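Local coordinates for hemolysin (PDB 2OAI), which is a membrane protein of the CNNM/CorC family whose C-terminal transporter-associated domain, the part described here, binds calcium and may bind flavin adenine dinucleotide, at residues E29-V34 with H48-M53; G52-Y57 with W73-V78. All coordinates share one frame; numbering follows the deposited sequence. Where two conformers were deposited one is given.

Contact 1: residues E29-V34 with H48-M53; sequences EELREV and HTLAGM
Leu-31 meets Leu-50 and the selenomethionine Met-53 through a single methyl group, CD2. The closer of the two touches joins Leu-31 CD2 to Leu-50 CD1 at 3.8 Å. The other joins Leu-31 CD2 to Met-53 CE at 4.1 Å. All three side chains are buried, and Leu-31 crosses each of its two partners at about a right angle. The contact is therefore made by methyl ends, not by side chains lying along each other. No direct hydrogen bond crosses between the segments.

The torsions set these ends. With chi1 at -177° Leu-31 stretches away from its own N, which carries CD2 across to Leu-50 and Met-53. Its CB is directed toward residues 48-53. Met-53 is extended as far as SE and then bends at chi3 (73°), which turns its methyl group.

A water bridges the backbones at one edge of the contact. It accepts from Glu-29 N at 3.1 Å and donates to His-48 O at 3.0 Å. Thr-49 is the N-cap of helix 50-58: its OG1 accepts from Gly-52 N at 3.1 Å, with a fairly straight N-H...O angle of 161°. This bond ties down the first turn, which carries Leu-50 and Met-53.

Further out, Trp-70 covers Leu-31 and Met-53, while Ile-22 covers Leu-31 and Leu-50. Both come from strands of the main sheet. The arrangement is the meeting of helices 28-35 and 50-58 over the antiparallel sheet, part of the hydrophobic core of this alpha+beta CorC_HlyC transporter-associated domain.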
ATOM      1  N   GLU A  29       1.047  -6.283 -20.079  1.00 52.47           N
ATOM      2  CA  GLU A  29       0.731  -7.589 -20.664  1.00 54.11           C
ATOM      3  C   GLU A  29       0.489  -8.596 -19.564  1.00 53.38           C
ATOM      4  O   GLU A  29      -0.456  -9.390 -19.622  1.00 52.89           O
ATOM      5  CB  GLU A  29       1.881  -8.109 -21.507  1.00 55.27           C
ATOM      6  CG  GLU A  29       2.162  -7.330 -22.738  1.00 60.63           C
ATOM      7  CD  GLU A  29       3.027  -8.127 -23.693  1.00 66.85           C
ATOM      8  OE1 GLU A  29       4.261  -8.185 -23.467  1.00 70.21           O
ATOM      9  OE2 GLU A  29       2.471  -8.707 -24.655  1.00 69.24           O
ATOM     10  N   GLU A  30       1.366  -8.562 -18.567  1.00 52.44           N
ATOM     11  CA  GLU A  30       1.286  -9.489 -17.457  0.50 52.21           C
ATOM     12  C   GLU A  30       0.101  -9.143 -16.565  1.00 51.90           C
ATOM     13  O   GLU A  30      -0.570 -10.026 -16.051  1.00 51.68           O
ATOM     14  CB  GLU A  30       2.595  -9.479 -16.655  0.50 52.76           C
ATOM     15  CG  GLU A  30       3.458 -10.729 -16.838  0.50 54.12           C
ATOM     16  CD  GLU A  30       2.854 -11.961 -16.149  0.50 57.36           C
ATOM     17  OE1 GLU A  30       1.941 -11.802 -15.304  0.50 58.74           O
ATOM     18  OE2 GLU A  30       3.293 -13.090 -16.449  0.50 59.44           O
ATOM     19  N   LEU A  31      -0.154  -7.853 -16.387  1.00 50.64           N
ATOM     20  CA  LEU A  31      -1.321  -7.402 -15.638  1.00 50.38           C
ATOM     21  C   LEU A  31      -2.616  -7.922 -16.294  1.00 50.26           C
ATOM     22  O   LEU A  31      -3.515  -8.418 -15.600  1.00 48.68           O
ATOM     23  CB  LEU A  31      -1.333  -5.875 -15.541  1.00 49.77           C
ATOM     24  CG  LEU A  31      -2.467  -5.247 -14.718  1.00 51.63           C
ATOM     25  CD1 LEU A  31      -2.438  -5.646 -13.234  1.00 52.30           C
ATOM     26  CD2 LEU A  31      -2.475  -3.711 -14.870  1.00 53.00           C
ATOM     27  N   ARG A  32      -2.699  -7.847 -17.625  1.00 49.85           N
ATOM     28  CA  ARG A  32      -3.892  -8.299 -18.322  1.00 52.81           C
ATOM     29  C   ARG A  32      -4.138  -9.763 -18.021  1.00 52.45           C
ATOM     30  O   ARG A  32      -5.287 -10.176 -17.854  1.00 52.27           O
ATOM     31  CB  ARG A  32      -3.776  -8.132 -19.844  1.00 51.62           C
ATOM     32  CG  ARG A  32      -3.898  -6.691 -20.278  1.00 55.42           C
ATOM     33  CD  ARG A  32      -4.139  -6.544 -21.817  1.00 58.21           C
ATOM     34  NE  ARG A  32      -3.920  -5.146 -22.203  1.00 69.20           N
ATOM     35  CZ  ARG A  32      -4.811  -4.157 -22.051  1.00 72.83           C
ATOM     36  NH1 ARG A  32      -4.484  -2.919 -22.415  1.00 75.08           N
ATOM     37  NH2 ARG A  32      -6.028  -4.396 -21.552  1.00 73.28           N
ATOM     38  N   GLU A  33      -3.059 -10.536 -17.998  1.00 53.17           N
ATOM     39  CA  GLU A  33      -3.172 -11.984 -17.797  1.00 55.81           C
ATOM     40  C   GLU A  33      -3.671 -12.275 -16.389  1.00 55.37           C
ATOM     41  O   GLU A  33      -4.588 -13.078 -16.214  1.00 55.67           O
ATOM     42  CB  GLU A  33      -1.841 -12.701 -18.028  1.00 55.44           C
ATOM     43  CG  GLU A  33      -1.280 -12.563 -19.426  1.00 59.95           C
ATOM     44  CD  GLU A  33       0.027 -13.360 -19.632  1.00 60.02           C
ATOM     45  OE1 GLU A  33       1.096 -12.962 -19.078  1.00 66.22           O
ATOM     46  OE2 GLU A  33      -0.026 -14.371 -20.366  1.00 64.99           O
ATOM     47  N   VAL A  34      -3.109 -11.601 -15.388  0.50 55.34           N
ATOM     48  CA  VAL A  34      -3.445 -11.887 -13.978  0.50 55.76           C
ATOM     49  C   VAL A  34      -4.806 -11.352 -13.507  0.50 56.12           C
ATOM     50  O   VAL A  34      -5.348 -11.808 -12.495  0.50 56.46           O
ATOM     51  CB  VAL A  34      -2.334 -11.426 -13.003  0.50 55.54           C
ATOM     52  CG1 VAL A  34      -0.974 -11.917 -13.492  0.50 55.30           C
ATOM     53  CG2 VAL A  34      -2.355  -9.907 -12.831  0.50 55.23           C
ATOM     54  N   HIS A  48       3.837   0.777 -20.893  1.00 52.59           N
ATOM     55  CA  HIS A  48       3.930  -0.670 -20.931  1.00 51.48           C
ATOM     56  C   HIS A  48       3.904  -1.275 -19.532  1.00 49.85           C
ATOM     57  O   HIS A  48       3.980  -2.492 -19.394  1.00 48.63           O
ATOM     58  CB  HIS A  48       5.159  -1.141 -21.717  1.00 51.83           C
ATOM     59  CG  HIS A  48       6.456  -0.836 -21.037  1.00 53.73           C
ATOM     60  ND1 HIS A  48       7.018   0.426 -21.033  1.00 58.07           N
ATOM     61  CD2 HIS A  48       7.290  -1.623 -20.313  1.00 55.73           C
ATOM     62  CE1 HIS A  48       8.140   0.406 -20.332  1.00 57.70           C
ATOM     63  NE2 HIS A  48       8.326  -0.825 -19.883  1.00 58.63           N
ATOM     64  N   THR A  49       3.811  -0.431 -18.510  1.00 49.04           N
ATOM     65  CA  THR A  49       3.746  -0.905 -17.132  1.00 48.52           C
ATOM     66  C   THR A  49       2.544  -0.290 -16.408  1.00 48.05           C
ATOM     67  O   THR A  49       1.969   0.726 -16.848  1.00 47.63           O
ATOM     68  CB  THR A  49       5.007  -0.536 -16.290  1.00 47.67           C
ATOM     69  OG1 THR A  49       5.025   0.880 -16.043  1.00 49.54           O
ATOM     70  CG2 THR A  49       6.301  -0.980 -16.958  1.00 49.23           C
ATOM     71  N   LEU A  50       2.189  -0.904 -15.285  1.00 47.65           N
ATOM     72  CA  LEU A  50       1.131  -0.373 -14.418  1.00 47.77           C
ATOM     73  C   LEU A  50       1.369   1.076 -13.968  1.00 47.86           C
ATOM     74  O   LEU A  50       0.446   1.909 -14.057  1.00 48.38           O
ATOM     75  CB  LEU A  50       0.916  -1.322 -13.226  1.00 47.73           C
ATOM     76  CG  LEU A  50      -0.141  -0.961 -12.163  1.00 48.30           C
ATOM     77  CD1 LEU A  50      -1.509  -0.637 -12.804  1.00 48.59           C
ATOM     78  CD2 LEU A  50      -0.259  -2.123 -11.180  1.00 47.89           C
ATOM     79  N   ALA A  51       2.585   1.415 -13.510  1.00 47.57           N
ATOM     80  CA  ALA A  51       2.844   2.806 -13.110  1.00 48.00           C
ATOM     81  C   ALA A  51       2.657   3.740 -14.314  1.00 48.76           C
ATOM     82  O   ALA A  51       2.085   4.827 -14.194  1.00 48.25           O
ATOM     83  CB  ALA A  51       4.264   2.954 -12.537  1.00 47.72           C
ATOM     84  N   GLY A  52       3.171   3.311 -15.470  1.00 48.10           N
ATOM     85  CA  GLY A  52       3.058   4.079 -16.717  1.00 50.02           C
ATOM     86  C   GLY A  52       1.599   4.357 -17.061  1.00 50.32           C
ATOM     87  O   GLY A  52       1.258   5.480 -17.468  1.00 49.61           O
HETATM   88  N   MSE A  53       0.746   3.351 -16.865  1.00 50.61           N
HETATM   89  CA  MSE A  53      -0.660   3.502 -17.149  1.00 52.90           C
HETATM   90  C   MSE A  53      -1.293   4.530 -16.213  1.00 51.22           C
HETATM   91  O   MSE A  53      -2.128   5.333 -16.643  1.00 50.67           O
HETATM   92  CB  MSE A  53      -1.395   2.177 -17.025  1.00 52.07           C
HETATM   93  CG  MSE A  53      -2.854   2.371 -17.266  1.00 55.29           C
HETATM   94 SE   MSE A  53      -3.824   0.720 -17.577  0.80 61.80          SE
HETATM   95  CE  MSE A  53      -3.840   0.057 -15.911  1.00 49.67           C
TER
HETATM   96  O   HOH W   1       3.408  -4.722 -21.282  1.00 48.62           O

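Contact 2: residues G52-Y57 with W73-V78; sequences GMCISY and WRIEIV
Met-53 and Cys-54 of helix 50-58 face Ile-75 and Ile-77, the first in strand 73-76 and the second just past its end. This is helix-on-sheet packing in the core of the CorC_HlyC domain.

The interactions across the contact are apolar. Cys-54 SG touches two isoleucines, on different flanks of the sulfur. It is 3.9 Å from Ile-77 CD1 and a looser 4.3 Å from Ile-75 CG2. Ile-75 and Ile-77 direct CB toward the helix, whereas Glu-76 directs it away. Phe-68 and Ile-85 extend the apolar surroundings of Cys-54.

Polar bonds act outside this interface. Within the sheet, backbone hydrogen bonds join Ile-75 to Phe-68 and Glu-76 to Leu-89, fixing strand 73-76 between its neighbours. On the far side from the helix, Glu-76 OE1 forms a salt bridge with Arg-15 NH2 of the second subunit.

The remaining touch is between methyl ends. Ile-75 has a second conformer, so the tightness of this touch is doubtful. In the conformer described, Met-53 crosses Ile-75 at about a right angle, and Met-53 CE lies 3.5 Å from Ile-75 CD1.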
ATOM      1  N   GLY A  52       3.171   3.311 -15.470  1.00 48.10           N
ATOM      2  CA  GLY A  52       3.058   4.079 -16.717  1.00 50.02           C
ATOM      3  C   GLY A  52       1.599   4.357 -17.061  1.00 50.32           C
ATOM      4  O   GLY A  52       1.258   5.480 -17.468  1.00 49.61           O
HETATM    5  N   MSE A  53       0.746   3.351 -16.865  1.00 50.61           N
HETATM    6  CA  MSE A  53      -0.660   3.502 -17.149  1.00 52.90           C
HETATM    7  C   MSE A  53      -1.293   4.530 -16.213  1.00 51.22           C
HETATM    8  O   MSE A  53      -2.128   5.333 -16.643  1.00 50.67           O
HETATM    9  CB  MSE A  53      -1.395   2.177 -17.025  1.00 52.07           C
HETATM   10  CG  MSE A  53      -2.854   2.371 -17.266  1.00 55.29           C
HETATM   11 SE   MSE A  53      -3.824   0.720 -17.577  0.80 61.80          SE
HETATM   12  CE  MSE A  53      -3.840   0.057 -15.911  1.00 49.67           C
ATOM     13  N   CYS A  54      -0.892   4.497 -14.941  1.00 50.56           N
ATOM     14  CA  CYS A  54      -1.348   5.507 -13.992  1.00 50.51           C
ATOM     15  C   CYS A  54      -0.976   6.929 -14.408  1.00 50.86           C
ATOM     16  O   CYS A  54      -1.823   7.822 -14.365  1.00 50.82           O
ATOM     17  CB  CYS A  54      -0.810   5.228 -12.597  1.00 50.14           C
ATOM     18  SG  CYS A  54      -1.481   3.700 -11.906  1.00 52.62           S
ATOM     19  N   ILE A  55       0.286   7.141 -14.788  1.00 50.76           N
ATOM     20  CA  ILE A  55       0.753   8.493 -15.137  1.00 51.67           C
ATOM     21  C   ILE A  55      -0.021   8.967 -16.371  1.00 52.12           C
ATOM     22  O   ILE A  55      -0.431  10.131 -16.460  1.00 52.61           O
ATOM     23  CB  ILE A  55       2.310   8.526 -15.388  1.00 51.65           C
ATOM     24  CG1 ILE A  55       3.082   8.222 -14.091  1.00 51.27           C
ATOM     25  CG2 ILE A  55       2.739   9.850 -16.063  1.00 52.79           C
ATOM     26  CD1 ILE A  55       3.013   9.301 -12.986  1.00 53.06           C
ATOM     27  N   SER A  56      -0.241   8.048 -17.308  1.00 51.83           N
ATOM     28  CA  SER A  56      -0.972   8.344 -18.522  1.00 53.02           C
ATOM     29  C   SER A  56      -2.404   8.794 -18.190  1.00 52.52           C
ATOM     30  O   SER A  56      -2.887   9.783 -18.737  1.00 51.61           O
ATOM     31  CB  SER A  56      -0.972   7.115 -19.434  1.00 52.67           C
ATOM     32  OG  SER A  56      -1.634   7.380 -20.645  1.00 55.01           O
ATOM     33  N   TYR A  57      -3.048   8.086 -17.264  1.00 52.50           N
ATOM     34  CA  TYR A  57      -4.419   8.401 -16.884  1.00 52.53           C
ATOM     35  C   TYR A  57      -4.535   9.747 -16.172  1.00 52.78           C
ATOM     36  O   TYR A  57      -5.371  10.558 -16.557  1.00 52.72           O
ATOM     37  CB  TYR A  57      -5.030   7.300 -16.019  1.00 53.12           C
ATOM     38  CG  TYR A  57      -6.432   7.653 -15.549  1.00 53.14           C
ATOM     39  CD1 TYR A  57      -7.542   7.400 -16.356  1.00 55.42           C
ATOM     40  CD2 TYR A  57      -6.640   8.261 -14.301  1.00 53.37           C
ATOM     41  CE1 TYR A  57      -8.823   7.735 -15.938  1.00 55.28           C
ATOM     42  CE2 TYR A  57      -7.917   8.604 -13.878  1.00 53.41           C
ATOM     43  CZ  TYR A  57      -8.999   8.333 -14.698  1.00 55.00           C
ATOM     44  OH  TYR A  57     -10.273   8.656 -14.274  1.00 55.78           O
ATOM     45  N   TRP A  73     -11.873  -3.293 -12.960  1.00 52.65           N
ATOM     46  CA  TRP A  73     -11.070  -3.277 -11.719  1.00 51.57           C
ATOM     47  C   TRP A  73     -10.863  -1.845 -11.255  1.00 51.78           C
ATOM     48  O   TRP A  73     -10.800  -0.930 -12.096  1.00 52.36           O
ATOM     49  CB  TRP A  73      -9.688  -3.905 -11.983  1.00 52.23           C
ATOM     50  CG  TRP A  73      -9.762  -5.385 -12.194  1.00 52.08           C
ATOM     51  CD1 TRP A  73     -10.137  -6.045 -13.333  1.00 54.40           C
ATOM     52  CD2 TRP A  73      -9.454  -6.376 -11.227  1.00 52.77           C
ATOM     53  NE1 TRP A  73     -10.084  -7.409 -13.127  1.00 54.12           N
ATOM     54  CE2 TRP A  73      -9.669  -7.641 -11.840  1.00 52.32           C
ATOM     55  CE3 TRP A  73      -9.013  -6.325  -9.897  1.00 51.97           C
ATOM     56  CZ2 TRP A  73      -9.456  -8.845 -11.170  1.00 53.03           C
ATOM     57  CZ3 TRP A  73      -8.818  -7.538  -9.214  1.00 55.38           C
ATOM     58  CH2 TRP A  73      -9.043  -8.781  -9.869  1.00 52.09           C
ATOM     59  N   ARG A  74     -10.708  -1.655  -9.949  1.00 49.55           N
ATOM     60  CA  ARG A  74     -10.303  -0.363  -9.425  1.00 48.97           C
ATOM     61  C   ARG A  74      -8.818  -0.423  -9.088  1.00 48.13           C
ATOM     62  O   ARG A  74      -8.366  -1.349  -8.410  1.00 48.82           O
ATOM     63  CB  ARG A  74     -11.082  -0.018  -8.159  1.00 49.41           C
ATOM     64  CG  ARG A  74     -10.650   1.303  -7.492  1.00 51.76           C
ATOM     65  CD  ARG A  74     -11.792   1.874  -6.709  1.00 56.41           C
ATOM     66  NE  ARG A  74     -12.902   2.241  -7.601  1.00 56.99           N
ATOM     67  CZ  ARG A  74     -14.069   2.709  -7.173  1.00 59.30           C
ATOM     68  NH1 ARG A  74     -14.271   2.890  -5.870  1.00 59.61           N
ATOM     69  NH2 ARG A  74     -15.022   3.026  -8.049  1.00 59.53           N
ATOM     70  N   ILE A  75      -8.084   0.580  -9.548  0.50 47.45           N
ATOM     71  CA  ILE A  75      -6.642   0.674  -9.325  0.50 47.57           C
ATOM     72  C   ILE A  75      -6.345   1.895  -8.466  0.50 47.15           C
ATOM     73  O   ILE A  75      -6.571   3.026  -8.897  0.50 46.47           O
ATOM     74  CB  ILE A  75      -5.882   0.808 -10.668  0.50 47.83           C
ATOM     75  CG1 ILE A  75      -6.267  -0.336 -11.614  0.50 48.72           C
ATOM     76  CG2 ILE A  75      -4.355   0.843 -10.431  0.50 48.49           C
ATOM     77  CD1 ILE A  75      -5.753  -0.149 -13.027  0.50 47.85           C
ATOM     78  N   GLU A  76      -5.830   1.655  -7.269  1.00 46.77           N
ATOM     79  CA  GLU A  76      -5.643   2.717  -6.281  1.00 46.25           C
ATOM     80  C   GLU A  76      -4.158   2.857  -5.963  1.00 46.82           C
ATOM     81  O   GLU A  76      -3.469   1.856  -5.781  1.00 46.43           O
ATOM     82  CB  GLU A  76      -6.454   2.401  -5.013  1.00 47.23           C
ATOM     83  CG  GLU A  76      -6.200   3.450  -3.907  1.00 47.65           C
ATOM     84  CD  GLU A  76      -7.014   3.185  -2.631  1.00 50.07           C
ATOM     85  OE1 GLU A  76      -7.825   2.206  -2.594  1.00 53.32           O
ATOM     86  OE2 GLU A  76      -6.818   3.958  -1.669  1.00 52.88           O
ATOM     87  N   ILE A  77      -3.655   4.091  -5.926  1.00 45.83           N
ATOM     88  CA  ILE A  77      -2.254   4.321  -5.609  1.00 46.51           C
ATOM     89  C   ILE A  77      -2.106   4.100  -4.113  1.00 47.24           C
ATOM     90  O   ILE A  77      -2.798   4.742  -3.340  1.00 47.43           O
ATOM     91  CB  ILE A  77      -1.863   5.803  -5.913  1.00 46.25           C
ATOM     92  CG1 ILE A  77      -2.218   6.146  -7.378  1.00 49.17           C
ATOM     93  CG2 ILE A  77      -0.373   6.073  -5.517  1.00 45.63           C
ATOM     94  CD1 ILE A  77      -1.621   5.269  -8.347  1.00 52.56           C
ATOM     95  N   VAL A  78      -1.213   3.209  -3.686  1.00 48.40           N
ATOM     96  CA  VAL A  78      -1.072   3.047  -2.221  1.00 48.84           C
ATOM     97  C   VAL A  78       0.305   3.392  -1.663  1.00 48.29           C
ATOM     98  O   VAL A  78       0.429   3.617  -0.461  1.00 47.28           O
ATOM     99  CB  VAL A  78      -1.561   1.688  -1.681  1.00 52.21           C
ATOM    100  CG1 VAL A  78      -3.084   1.481  -1.931  1.00 52.51           C
ATOM    101  CG2 VAL A  78      -0.726   0.605  -2.210  1.00 52.77           C
TER

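Both contacts are buried and apolar, and both use helix 50-58, sharing Gly-52 and Met-53. Contact 1 joins the start of this helix to helix 28-35. Contact 2 joins Met-53 and Cys-54, in part the same turn, to strand 73-76 and Ile-77 just beyond it. The two contacts meet directly where Leu-50 CD1 packs on Ile-75 CG2 at 4.0 Å, so they form one continuous core. Their edges differ. Contact 1 has a water between backbones and an N-cap beside it. Contact 2 backs onto the sheet and, through it, the second subunit. Contact 2 also lies nearer the metal sites: Ile-77 precedes Asp-79, Leu-80 and Asp-81, which bind calcium.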